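Local structure of methionine gamma-lyase (Trichomonas vaginalis, 1E5E) at residues A[14-19]-A[64-69]; A[72-77]-A[189-194]; A[146-151]-A[177-182]; A[266-271]-A[305-310]. The protein is a pyridoxal-phosphate-dependent enzyme of the Cys/Met metabolism family, assembled from four copies of the chain. One frame throughout, in Å; residues are numbered along the deposited sequence. Where two conformers were deposited one is given.

From the N terminus, contact 1 (14-19 with 64-69) closes a loop of 44 residues that brings the segment after helix 8-14 back onto helix 62-75. The same helix then enters contact 2 (72-77 with 189-194), which spans 111 residues and most of the seven-stranded sheet. Contact 3 (146-151 with 177-182) falls wholly within that span and pairs two neighbouring strands of the sheet. Contact 4 (266-271 with 305-310) follows in series, bringing the approach to strand 311-316 of the five-stranded sheet against helix 260-279. Contacts 1 and 2 touch through Ala15 and Phe73, contacts 2 and 4 through Ile192 and Arg306; contact 3 stands apart.

Contact 1: residues A[14-19]-A[64-69]; sequences HANPQK and VSNLEG
Asn16 and Gln18 reach helix 62-75 with their side-chain amides, and both meet it at Asn66. The polar link is the hydrogen bond from Asn16 ND2 to the backbone O of Asn66, 3.1 Å long with an N-H...O angle of 149°. The acceptor lies in the plane of the Asn16 amide, whereas the donor meets the carbonyl from its flank. The chi1 torsion of Asn16 (-173°) sets CG anti to the backbone N, on the side of the helix.

A second bond stays within the loop: Gln18 NE2 donates to Asn16 O over 3.0 Å and is nearly straight. It spans Pro17 and fixes the turn of the Gln18 amide, which lies stacked on that of Asn66 with the planes 19° apart. Gln18 CG approaches Asn66 CG to 3.4 Å in this stack. Asn66 OD1 has its polar partner in Lys70 NZ, which also binds Ala15 O and so ties the start of the loop to the helix.

Gly69, which has no side chain, lets Asn16 ND2 come within 3.4 Å of its CA. Helix 62-75 lies between this surface loop and two other elements, helix 247-257 and strand 79-83, the latter an edge strand, within this chain, of the seven-stranded sheet: Leu67 packs on Ile253 of helix 247-257, Asn66 on Thr254 of the same helix, and Glu68 on Cys80 of strand 79-83.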
loop_
_atom_site.group_PDB
_atom_site.type_symbol
_atom_site.label_atom_id
_atom_site.label_comp_id
_atom_site.label_asym_id
_atom_site.label_seq_id
_atom_site.Cartn_x
_atom_site.Cartn_y
_atom_site.Cartn_z
ATOM N N HIS A 14 -1.595 -12.618 -18.654
ATOM C CA HIS A 14 -0.317 -13.290 -18.841
ATOM C C HIS A 14 0.716 -12.721 -19.812
ATOM O O HIS A 14 1.793 -13.320 -19.921
ATOM C CB HIS A 14 -0.597 -14.752 -19.305
ATOM C CG HIS A 14 -1.445 -15.565 -18.369
ATOM N ND1 HIS A 14 -0.897 -16.171 -17.260
ATOM C CD2 HIS A 14 -2.767 -15.871 -18.347
ATOM C CE1 HIS A 14 -1.825 -16.825 -16.606
ATOM N NE2 HIS A 14 -2.957 -16.667 -17.236
ATOM N N ALA A 15 0.487 -11.630 -20.540
ATOM C CA ALA A 15 1.605 -11.127 -21.361
ATOM C C ALA A 15 2.751 -10.640 -20.474
ATOM O O ALA A 15 2.601 -10.329 -19.294
ATOM C CB ALA A 15 1.075 -9.993 -22.227
ATOM N N ASN A 16 3.975 -10.584 -20.953
ATOM C CA ASN A 16 5.177 -10.141 -20.301
ATOM C C ASN A 16 5.373 -10.776 -18.949
ATOM O O ASN A 16 5.426 -10.127 -17.886
ATOM C CB ASN A 16 5.152 -8.600 -20.184
ATOM C CG ASN A 16 6.474 -8.052 -19.661
ATOM O OD1 ASN A 16 7.562 -8.619 -19.902
ATOM N ND2 ASN A 16 6.407 -6.978 -18.859
ATOM N N PRO A 17 5.396 -12.095 -18.943
ATOM C CA PRO A 17 5.483 -12.836 -17.675
ATOM C C PRO A 17 6.771 -12.461 -16.973
ATOM O O PRO A 17 7.801 -12.264 -17.651
ATOM C CB PRO A 17 5.420 -14.311 -18.085
ATOM C CG PRO A 17 5.987 -14.272 -19.509
ATOM C CD PRO A 17 5.317 -13.019 -20.097
ATOM N N GLN A 18 6.712 -12.334 -15.654
ATOM C CA GLN A 18 7.870 -11.990 -14.855
ATOM C C GLN A 18 8.563 -13.230 -14.313
ATOM O O GLN A 18 7.922 -14.275 -14.181
ATOM C CB GLN A 18 7.380 -11.153 -13.631
ATOM C CG GLN A 18 6.720 -9.849 -14.142
ATOM C CD GLN A 18 7.756 -9.032 -14.916
ATOM O OE1 GLN A 18 8.650 -8.449 -14.297
ATOM N NE2 GLN A 18 7.673 -9.006 -16.240
ATOM N N LYS A 19 9.811 -13.127 -13.891
ATOM C CA LYS A 19 10.438 -14.312 -13.280
ATOM C C LYS A 19 10.772 -13.971 -11.831
ATOM O O LYS A 19 11.780 -13.262 -11.622
ATOM C CB LYS A 19 11.669 -14.600 -14.166
ATOM N N VAL A 64 7.308 -1.311 -12.614
ATOM C CA VAL A 64 6.803 -0.415 -13.665
ATOM C C VAL A 64 7.056 -1.074 -15.034
ATOM O O VAL A 64 6.113 -1.059 -15.811
ATOM C CB VAL A 64 7.378 1.023 -13.568
ATOM C CG1 VAL A 64 6.934 1.925 -14.705
ATOM C CG2 VAL A 64 6.963 1.673 -12.227
ATOM N N SER A 65 8.204 -1.730 -15.252
ATOM C CA SER A 65 8.467 -2.429 -16.462
ATOM C C SER A 65 7.444 -3.550 -16.656
ATOM O O SER A 65 7.090 -3.770 -17.802
ATOM C CB SER A 65 9.847 -3.135 -16.526
ATOM O OG SER A 65 10.795 -2.108 -16.346
ATOM N N ASN A 66 7.075 -4.249 -15.595
ATOM C CA ASN A 66 6.072 -5.298 -15.775
ATOM C C ASN A 66 4.814 -4.719 -16.421
ATOM O O ASN A 66 4.309 -5.218 -17.429
ATOM C CB ASN A 66 5.780 -5.995 -14.435
ATOM C CG ASN A 66 4.745 -7.098 -14.602
ATOM O OD1 ASN A 66 4.521 -7.675 -15.670
ATOM N ND2 ASN A 66 4.080 -7.401 -13.505
ATOM N N LEU A 67 4.201 -3.696 -15.845
ATOM C CA LEU A 67 3.028 -3.064 -16.449
ATOM C C LEU A 67 3.310 -2.597 -17.891
ATOM O O LEU A 67 2.504 -2.773 -18.785
ATOM C CB LEU A 67 2.729 -1.760 -15.672
ATOM C CG LEU A 67 1.588 -0.902 -16.237
ATOM C CD1 LEU A 67 0.337 -1.808 -16.282
ATOM C CD2 LEU A 67 1.407 0.350 -15.375
ATOM N N GLU A 68 4.436 -1.937 -18.135
ATOM C CA GLU A 68 4.806 -1.438 -19.449
ATOM C C GLU A 68 4.832 -2.492 -20.545
ATOM O O GLU A 68 4.241 -2.292 -21.646
ATOM C CB GLU A 68 6.123 -0.665 -19.365
ATOM C CG GLU A 68 5.999 0.662 -18.580
ATOM C CD GLU A 68 7.378 1.277 -18.359
ATOM O OE1 GLU A 68 8.398 0.538 -18.472
ATOM O OE2 GLU A 68 7.500 2.520 -18.129
ATOM N N GLY A 69 5.402 -3.653 -20.283
ATOM C CA GLY A 69 5.519 -4.754 -21.258
ATOM C C GLY A 69 4.149 -5.346 -21.514
ATOM O O GLY A 69 3.768 -5.698 -22.648
#

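Contact 2: residues A[72-77]-A[189-194]; sequences AFLEKT and SPMITN
Glu75 and Asn194 bring their CA atoms to 5.2 Å where helix 62-75 ends in a Schellman motif, with Lys76 at positive phi (59°) and two backbone bonds, Thr77 N to Ala72 O and Lys76 N to Phe73 O, turning back into the last turn. The loop 189-194, which leaves the large sheet after strand 180-184, starts with an ST turn at Ser189 and packs against this helix end. Asn194 ND2 bonds to Glu75 OE1 over 3.1 Å, arriving from above the carboxylate plane, and makes a weak bond to Leu74 O at 3.0 Å. It also has weak bonds to Pro190 O and Thr193 O, so four acceptors surround this one amide nitrogen. Glu75, its chain bent at chi2 (-77°), crosses Pro190 at about a right angle, with OE2 3.5 Å from Pro190 CG; His205 and Asn185 hold the same OE2. Apolar contacts lie beside this: Leu74 CB sits 3.7 Å from Pro190 CB, and Met191, bent at two torsions, touches Leu74 CD2 with its CE. Beside the exposed Lys76 a water accepts from Lys76 NZ at 2.7 Å and donates to Asn194 OD1 at 2.9 Å.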
loop_
_atom_site.group_PDB
_atom_site.type_symbol
_atom_site.label_atom_id
_atom_site.label_comp_id
_atom_site.label_asym_id
_atom_site.label_seq_id
_atom_site.Cartn_x
_atom_site.Cartn_y
_atom_site.Cartn_z
ATOM N N ALA A 72 2.444 -2.629 -23.798
ATOM C CA ALA A 72 3.054 -2.620 -25.131
ATOM C C ALA A 72 2.577 -3.853 -25.907
ATOM O O ALA A 72 2.307 -3.750 -27.099
ATOM C CB ALA A 72 4.571 -2.786 -25.107
ATOM N N PHE A 73 2.464 -5.014 -25.229
ATOM C CA PHE A 73 1.940 -6.197 -25.922
ATOM C C PHE A 73 0.493 -5.953 -26.359
ATOM O O PHE A 73 0.156 -6.229 -27.530
ATOM C CB PHE A 73 2.061 -7.454 -25.055
ATOM C CG PHE A 73 1.604 -8.692 -25.766
ATOM C CD1 PHE A 73 0.270 -9.022 -25.829
ATOM C CD2 PHE A 73 2.541 -9.498 -26.380
ATOM C CE1 PHE A 73 -0.143 -10.128 -26.569
ATOM C CE2 PHE A 73 2.147 -10.642 -27.062
ATOM C CZ PHE A 73 0.791 -10.942 -27.162
ATOM N N LEU A 74 -0.353 -5.462 -25.437
ATOM C CA LEU A 74 -1.753 -5.231 -25.768
ATOM C C LEU A 74 -1.970 -4.195 -26.872
ATOM O O LEU A 74 -2.936 -4.345 -27.627
ATOM C CB LEU A 74 -2.560 -4.833 -24.516
ATOM C CG LEU A 74 -2.663 -6.007 -23.488
ATOM C CD1 LEU A 74 -3.219 -5.495 -22.153
ATOM C CD2 LEU A 74 -3.576 -7.107 -24.032
ATOM N N GLU A 75 -1.103 -3.192 -27.022
ATOM C CA GLU A 75 -1.219 -2.195 -28.059
ATOM C C GLU A 75 -0.454 -2.526 -29.338
ATOM O O GLU A 75 -0.400 -1.774 -30.309
ATOM C CB GLU A 75 -0.765 -0.829 -27.512
ATOM C CG GLU A 75 -1.834 -0.243 -26.563
ATOM C CD GLU A 75 -3.031 0.350 -27.325
ATOM O OE1 GLU A 75 -3.196 0.027 -28.525
ATOM O OE2 GLU A 75 -3.853 1.092 -26.756
ATOM N N LYS A 76 0.281 -3.613 -29.336
ATOM C CA LYS A 76 1.164 -4.093 -30.365
ATOM C C LYS A 76 2.243 -3.074 -30.684
ATOM O O LYS A 76 2.533 -2.830 -31.862
ATOM C CB LYS A 76 0.349 -4.496 -31.609
ATOM C CG LYS A 76 -0.653 -5.626 -31.379
ATOM C CD LYS A 76 -1.452 -5.855 -32.683
ATOM C CE LYS A 76 -2.089 -7.238 -32.645
ATOM N NZ LYS A 76 -3.289 -7.348 -33.548
ATOM N N THR A 77 2.841 -2.457 -29.673
ATOM C CA THR A 77 3.883 -1.461 -29.901
ATOM C C THR A 77 5.215 -2.050 -29.454
ATOM O O THR A 77 5.154 -2.984 -28.639
ATOM C CB THR A 77 3.606 -0.156 -29.155
ATOM O OG1 THR A 77 3.483 -0.436 -27.762
ATOM C CG2 THR A 77 2.333 0.514 -29.697
ATOM N N SER A 189 -9.305 1.925 -24.958
ATOM C CA SER A 189 -8.448 0.987 -24.234
ATOM C C SER A 189 -7.895 0.070 -25.325
ATOM O O SER A 189 -8.523 -0.057 -26.365
ATOM C CB SER A 189 -9.101 0.176 -23.105
ATOM O OG SER A 189 -9.629 -1.046 -23.628
ATOM N N PRO A 190 -6.839 -0.688 -25.045
ATOM C CA PRO A 190 -6.232 -1.599 -25.975
ATOM C C PRO A 190 -7.154 -2.769 -26.274
ATOM O O PRO A 190 -6.902 -3.498 -27.245
ATOM C CB PRO A 190 -4.944 -2.116 -25.296
ATOM C CG PRO A 190 -4.666 -1.156 -24.186
ATOM C CD PRO A 190 -6.005 -0.537 -23.813
ATOM N N MET A 191 -8.254 -2.933 -25.529
ATOM C CA MET A 191 -9.144 -4.037 -25.812
ATOM C C MET A 191 -10.034 -3.666 -26.989
ATOM O O MET A 191 -10.593 -4.590 -27.549
ATOM C CB MET A 191 -10.106 -4.335 -24.675
ATOM C CG MET A 191 -9.589 -5.029 -23.455
ATOM S SD MET A 191 -8.665 -6.543 -23.839
ATOM C CE MET A 191 -7.042 -5.829 -23.676
ATOM N N ILE A 192 -10.203 -2.386 -27.277
ATOM C CA ILE A 192 -11.205 -2.034 -28.288
ATOM C C ILE A 192 -10.468 -1.625 -29.563
ATOM O O ILE A 192 -10.878 -1.960 -30.659
ATOM C CB ILE A 192 -12.143 -0.937 -27.754
ATOM C CG1 ILE A 192 -13.152 -1.560 -26.756
ATOM C CG2 ILE A 192 -12.860 -0.210 -28.883
ATOM C CD1 ILE A 192 -14.137 -0.596 -26.139
ATOM N N THR A 193 -9.403 -0.872 -29.387
ATOM C CA THR A 193 -8.631 -0.398 -30.522
ATOM C C THR A 193 -7.134 -0.460 -30.319
ATOM O O THR A 193 -6.630 -0.101 -29.259
ATOM C CB THR A 193 -8.985 1.094 -30.796
ATOM O OG1 THR A 193 -10.374 1.199 -31.198
ATOM C CG2 THR A 193 -8.190 1.610 -31.989
ATOM N N ASN A 194 -6.412 -0.801 -31.356
ATOM C CA ASN A 194 -4.947 -0.703 -31.396
ATOM C C ASN A 194 -4.658 0.291 -32.520
ATOM O O ASN A 194 -4.527 -0.054 -33.706
ATOM C CB ASN A 194 -4.295 -2.050 -31.712
ATOM C CG ASN A 194 -4.436 -3.044 -30.575
ATOM O OD1 ASN A 194 -4.378 -4.267 -30.772
ATOM N ND2 ASN A 194 -4.638 -2.600 -29.330
HETATM O O HOH W 1 -5.647 -6.033 -27.261
HETATM O O HOH W 2 -5.088 -5.328 -33.321
#

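Contact 3: residues A[146-151]-A[177-182]; sequences PNTKIV and EGVLVI
Leu180 N donates to Lys149 O over 2.7 Å in the shortest of three backbone hydrogen bonds that join strands 148-154 and 180-184. The next two run the other way and back again, Val151 N to Leu180 O at 2.8 Å and Ile182 N to Val151 O at 2.9 Å, the alternation expected of parallel strands. Here Ile150 pairs with Leu180 and Val151 with Val181. CA-H...O contacts from Ile150 CA to Leu180 O and from Val181 CA to Val151 O add to the ladder. The first bond meets its acceptor differently, the donor standing 41° above the carbonyl plane of Lys149. At this end two waters span the segments: one donates to Lys149 O and Gly178 O, the other to Thr148 O and Glu177 O.

The side chains then divide between the two faces. Ile150 CG2 meets Ile182 CD1 at 3.7 Å, and Ile150 and Leu180 point to the face covered by helix 86-97, where both touch Ile97. Val151 and Val181 point to the other face, under helix 166-174, and both pack on Ala173. Val151 CG2, anti to its carbonyl carbon, reaches Val179 CG1 at 3.8 Å. Helix 166-174 connects the two strands, which makes this a beta-alpha-beta crossover within the mixed seven-stranded sheet of a PLP-dependent enzyme of the aminotransferase clan.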
loop_
_atom_site.group_PDB
_atom_site.type_symbol
_atom_site.label_atom_id
_atom_site.label_comp_id
_atom_site.label_asym_id
_atom_site.label_seq_id
_atom_site.Cartn_x
_atom_site.Cartn_y
_atom_site.Cartn_z
ATOM N N PRO A 146 5.912 23.186 -43.296
ATOM C CA PRO A 146 7.210 22.571 -43.375
ATOM C C PRO A 146 7.719 22.161 -41.999
ATOM O O PRO A 146 8.567 21.286 -41.926
ATOM C CB PRO A 146 8.075 23.583 -44.099
ATOM C CG PRO A 146 7.099 24.477 -44.796
ATOM C CD PRO A 146 5.911 24.556 -43.872
ATOM N N ASN A 147 7.360 22.861 -40.946
ATOM C CA ASN A 147 7.787 22.552 -39.598
ATOM C C ASN A 147 6.769 21.698 -38.817
ATOM O O ASN A 147 6.897 21.585 -37.589
ATOM C CB ASN A 147 8.054 23.894 -38.904
ATOM C CG ASN A 147 6.839 24.800 -38.881
ATOM O OD1 ASN A 147 5.982 24.769 -39.777
ATOM N ND2 ASN A 147 6.753 25.604 -37.818
ATOM N N THR A 148 5.759 21.138 -39.496
ATOM C CA THR A 148 4.751 20.323 -38.808
ATOM C C THR A 148 5.413 19.053 -38.288
ATOM O O THR A 148 5.927 18.270 -39.083
ATOM C CB THR A 148 3.550 19.988 -39.730
ATOM O OG1 THR A 148 2.823 21.208 -39.914
ATOM C CG2 THR A 148 2.628 18.947 -39.077
ATOM N N LYS A 149 5.407 18.831 -36.991
ATOM C CA LYS A 149 5.982 17.595 -36.424
ATOM C C LYS A 149 4.985 16.548 -35.939
ATOM O O LYS A 149 5.307 15.363 -35.735
ATOM C CB LYS A 149 6.775 18.041 -35.173
ATOM C CG LYS A 149 7.886 19.014 -35.546
ATOM C CD LYS A 149 8.892 18.320 -36.494
ATOM C CE LYS A 149 9.975 19.401 -36.747
ATOM N NZ LYS A 149 10.786 19.013 -37.926
ATOM N N ILE A 150 3.841 17.016 -35.467
ATOM C CA ILE A 150 2.820 16.198 -34.866
ATOM C C ILE A 150 1.393 16.473 -35.359
ATOM O O ILE A 150 0.970 17.614 -35.564
ATOM C CB ILE A 150 2.789 16.401 -33.326
ATOM C CG1 ILE A 150 4.102 15.933 -32.683
ATOM C CG2 ILE A 150 1.632 15.646 -32.679
ATOM C CD1 ILE A 150 4.272 16.401 -31.253
ATOM N N VAL A 151 0.676 15.367 -35.587
ATOM C CA VAL A 151 -0.764 15.468 -35.806
ATOM C C VAL A 151 -1.377 14.666 -34.631
ATOM O O VAL A 151 -1.059 13.483 -34.486
ATOM C CB VAL A 151 -1.191 14.931 -37.157
ATOM C CG1 VAL A 151 -2.714 14.888 -37.208
ATOM C CG2 VAL A 151 -0.649 15.819 -38.280
ATOM N N GLU A 177 7.254 13.995 -45.092
ATOM C CA GLU A 177 8.178 13.254 -44.235
ATOM C C GLU A 177 8.314 13.820 -42.822
ATOM O O GLU A 177 8.182 15.027 -42.564
ATOM C CB GLU A 177 9.586 13.207 -44.864
ATOM C CG GLU A 177 9.709 12.573 -46.231
ATOM C CD GLU A 177 9.682 11.068 -46.255
ATOM O OE1 GLU A 177 9.805 10.416 -45.196
ATOM O OE2 GLU A 177 9.582 10.467 -47.359
ATOM N N GLY A 178 8.589 12.971 -41.829
ATOM C CA GLY A 178 8.928 13.536 -40.494
ATOM C C GLY A 178 7.758 13.997 -39.652
ATOM O O GLY A 178 7.938 14.896 -38.826
ATOM N N VAL A 179 6.553 13.471 -39.858
ATOM C CA VAL A 179 5.390 13.888 -39.034
ATOM C C VAL A 179 5.032 12.681 -38.161
ATOM O O VAL A 179 4.921 11.528 -38.617
ATOM C CB VAL A 179 4.177 14.278 -39.883
ATOM C CG1 VAL A 179 2.962 14.783 -39.076
ATOM C CG2 VAL A 179 4.585 15.372 -40.903
ATOM N N LEU A 180 4.709 12.990 -36.916
ATOM C CA LEU A 180 4.276 11.900 -36.010
ATOM C C LEU A 180 2.780 11.998 -35.743
ATOM O O LEU A 180 2.287 13.088 -35.421
ATOM C CB LEU A 180 5.089 12.035 -34.697
ATOM C CG LEU A 180 6.515 11.464 -34.856
ATOM C CD1 LEU A 180 7.350 11.657 -33.612
ATOM C CD2 LEU A 180 6.444 9.975 -35.230
ATOM N N VAL A 181 2.085 10.882 -35.919
ATOM C CA VAL A 181 0.658 10.890 -35.600
ATOM C C VAL A 181 0.522 10.280 -34.210
ATOM O O VAL A 181 0.938 9.137 -33.987
ATOM C CB VAL A 181 -0.189 10.128 -36.618
ATOM C CG1 VAL A 181 -1.662 10.160 -36.199
ATOM C CG2 VAL A 181 0.022 10.837 -37.972
ATOM N N ILE A 182 -0.164 10.961 -33.324
ATOM C CA ILE A 182 -0.313 10.548 -31.934
ATOM C C ILE A 182 -1.796 10.365 -31.652
ATOM O O ILE A 182 -2.540 11.332 -31.886
ATOM C CB ILE A 182 0.306 11.583 -30.969
ATOM C CG1 ILE A 182 1.807 11.789 -31.238
ATOM C CG2 ILE A 182 0.081 11.148 -29.520
ATOM C CD1 ILE A 182 2.466 12.898 -30.419
HETATM O O HOH W 3 7.596 17.355 -41.402
HETATM O O HOH W 4 8.146 14.435 -36.134
#

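Contact 4: residues A[266-271]-A[305-310]; sequences AESENA and MRMYGS. Unlike the reference sequence in segment 305-310: Tyr308 (reference Ser). With SO4 (sulfate ion), chain D.
Ser268 and Gly309 meet beside Tyr308, whose ring, at a position that differs from the reference sequence, leads away from helix 260-279. At the edge of that ring, near its plane, lies O4 of a sulfate ion, probably from the crystallisation liquor, which accepts a hydrogen bond from Tyr308 OH at 3.0 Å. His298 and Lys302 also bind the ion, and the His298 ring meets that of Tyr308 with the planes at about 35°.

Ser268 OG accepts a weak bond from Gly309 N, 3.2 Å long but bent to 124°; Met264 O, one turn back in the helix, is its stronger partner. With chi1 at -71°, OG lies beside its own backbone N and also has Met307 CB 3.6 Å away. Gly309 directs its carbonyl at the helix, where O makes a CA-H...O contact with Ser268 CA and lies 3.4 Å from Ala271 CB. Tyr289 OH binds the same oxygen.

The loop 305-310 thus passes along helix 260-279 on its way into strand 311-316, the second strand across the five-stranded mixed sheet. Just before that strand Ser310 CB presses on Glu267, 3.4 Å from both its CB and its backbone O. Ser310 also touches the next turn of the helix, its CA 3.5 Å from Ala271 CB. Its hydroxyl is hydrogen-bonded to Tyr210 OH and Val376 O.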
loop_
_atom_site.group_PDB
_atom_site.type_symbol
_atom_site.label_atom_id
_atom_site.label_comp_id
_atom_site.label_asym_id
_atom_site.label_seq_id
_atom_site.Cartn_x
_atom_site.Cartn_y
_atom_site.Cartn_z
ATOM N N ALA A 266 -18.348 -6.233 -20.376
ATOM C CA ALA A 266 -19.525 -5.956 -19.551
ATOM C C ALA A 266 -19.929 -4.493 -19.650
ATOM O O ALA A 266 -21.139 -4.243 -19.754
ATOM C CB ALA A 266 -19.216 -6.311 -18.099
ATOM N N GLU A 267 -18.963 -3.557 -19.665
ATOM C CA GLU A 267 -19.354 -2.151 -19.763
ATOM C C GLU A 267 -19.935 -1.763 -21.113
ATOM O O GLU A 267 -20.836 -0.897 -21.166
ATOM C CB GLU A 267 -18.148 -1.239 -19.395
ATOM C CG GLU A 267 -17.802 -1.415 -17.919
ATOM C CD GLU A 267 -16.472 -0.946 -17.412
ATOM O OE1 GLU A 267 -15.695 -0.342 -18.176
ATOM O OE2 GLU A 267 -16.166 -1.191 -16.197
ATOM N N SER A 268 -19.439 -2.280 -22.217
ATOM C CA SER A 268 -19.920 -2.038 -23.573
ATOM C C SER A 268 -21.355 -2.557 -23.751
ATOM O O SER A 268 -22.256 -1.885 -24.278
ATOM C CB SER A 268 -18.965 -2.738 -24.561
ATOM O OG SER A 268 -17.694 -1.999 -24.565
ATOM N N GLU A 269 -21.609 -3.766 -23.243
ATOM C CA GLU A 269 -22.900 -4.401 -23.299
ATOM C C GLU A 269 -23.924 -3.571 -22.512
ATOM O O GLU A 269 -24.977 -3.273 -23.081
ATOM C CB GLU A 269 -22.918 -5.823 -22.738
ATOM C CG GLU A 269 -22.109 -6.786 -23.551
ATOM C CD GLU A 269 -21.672 -8.060 -22.850
ATOM O OE1 GLU A 269 -21.099 -8.941 -23.547
ATOM O OE2 GLU A 269 -21.732 -8.182 -21.601
ATOM N N ASN A 270 -23.527 -3.108 -21.328
ATOM C CA ASN A 270 -24.402 -2.256 -20.559
ATOM C C ASN A 270 -24.686 -0.940 -21.288
ATOM O O ASN A 270 -25.812 -0.436 -21.280
ATOM C CB ASN A 270 -23.835 -1.924 -19.177
ATOM C CG ASN A 270 -24.044 -2.966 -18.115
ATOM O OD1 ASN A 270 -24.875 -3.878 -18.234
ATOM N ND2 ASN A 270 -23.314 -2.800 -17.008
ATOM N N ALA A 271 -23.638 -0.360 -21.844
ATOM C CA ALA A 271 -23.727 0.919 -22.514
ATOM C C ALA A 271 -24.677 0.845 -23.722
ATOM O O ALA A 271 -25.519 1.717 -23.871
ATOM C CB ALA A 271 -22.359 1.437 -23.001
ATOM N N MET A 305 -13.105 -0.116 -33.890
ATOM C CA MET A 305 -13.443 -0.567 -32.550
ATOM C C MET A 305 -13.992 -1.974 -32.483
ATOM O O MET A 305 -15.008 -2.266 -33.123
ATOM C CB MET A 305 -14.492 0.439 -31.978
ATOM C CG MET A 305 -13.999 1.877 -32.063
ATOM S SD MET A 305 -15.186 3.125 -31.551
ATOM C CE MET A 305 -15.299 2.705 -29.804
ATOM N N ARG A 306 -13.403 -2.864 -31.700
ATOM C CA ARG A 306 -13.922 -4.214 -31.580
ATOM C C ARG A 306 -15.226 -4.203 -30.785
ATOM O O ARG A 306 -15.945 -5.214 -30.823
ATOM C CB ARG A 306 -12.946 -5.160 -30.894
ATOM C CG ARG A 306 -11.539 -5.051 -31.450
ATOM C CD ARG A 306 -10.614 -6.221 -31.044
ATOM N NE ARG A 306 -9.377 -6.049 -31.835
ATOM C CZ ARG A 306 -8.418 -5.156 -31.602
ATOM N NH1 ARG A 306 -8.383 -4.302 -30.576
ATOM N NH2 ARG A 306 -7.390 -5.132 -32.445
ATOM N N MET A 307 -15.379 -3.229 -29.865
ATOM C CA MET A 307 -16.593 -3.081 -29.079
ATOM C C MET A 307 -16.934 -1.593 -29.165
ATOM O O MET A 307 -15.998 -0.847 -29.468
ATOM C CB MET A 307 -16.466 -3.505 -27.602
ATOM C CG MET A 307 -16.331 -5.029 -27.583
ATOM S SD MET A 307 -16.315 -5.754 -25.969
ATOM C CE MET A 307 -14.695 -5.281 -25.356
ATOM N N TYR A 308 -18.148 -1.189 -28.837
ATOM C CA TYR A 308 -18.453 0.223 -28.984
ATOM C C TYR A 308 -18.205 1.043 -27.735
ATOM O O TYR A 308 -18.507 2.244 -27.751
ATOM C CB TYR A 308 -19.886 0.394 -29.536
ATOM C CG TYR A 308 -19.976 -0.106 -30.975
ATOM C CD1 TYR A 308 -20.752 -1.203 -31.333
ATOM C CD2 TYR A 308 -19.280 0.554 -31.978
ATOM C CE1 TYR A 308 -20.843 -1.609 -32.658
ATOM C CE2 TYR A 308 -19.338 0.159 -33.299
ATOM C CZ TYR A 308 -20.148 -0.924 -33.623
ATOM O OH TYR A 308 -20.184 -1.325 -34.934
ATOM N N GLY A 309 -17.625 0.447 -26.689
ATOM C CA GLY A 309 -17.200 1.275 -25.556
ATOM C C GLY A 309 -18.323 1.537 -24.555
ATOM O O GLY A 309 -19.456 1.124 -24.775
ATOM N N SER A 310 -17.990 2.223 -23.463
ATOM C CA SER A 310 -19.022 2.428 -22.448
ATOM C C SER A 310 -19.262 3.907 -22.224
ATOM O O SER A 310 -20.038 4.180 -21.316
ATOM C CB SER A 310 -18.657 1.649 -21.184
ATOM O OG SER A 310 -17.728 2.390 -20.405
HETATM S S SO4 D . -22.735 -3.634 -35.760
HETATM O O1 SO4 D . -23.838 -4.330 -35.014
HETATM O O2 SO4 D . -22.905 -2.145 -35.667
HETATM O O3 SO4 D . -22.843 -4.012 -37.229
HETATM O O4 SO4 D . -21.410 -4.098 -35.232
#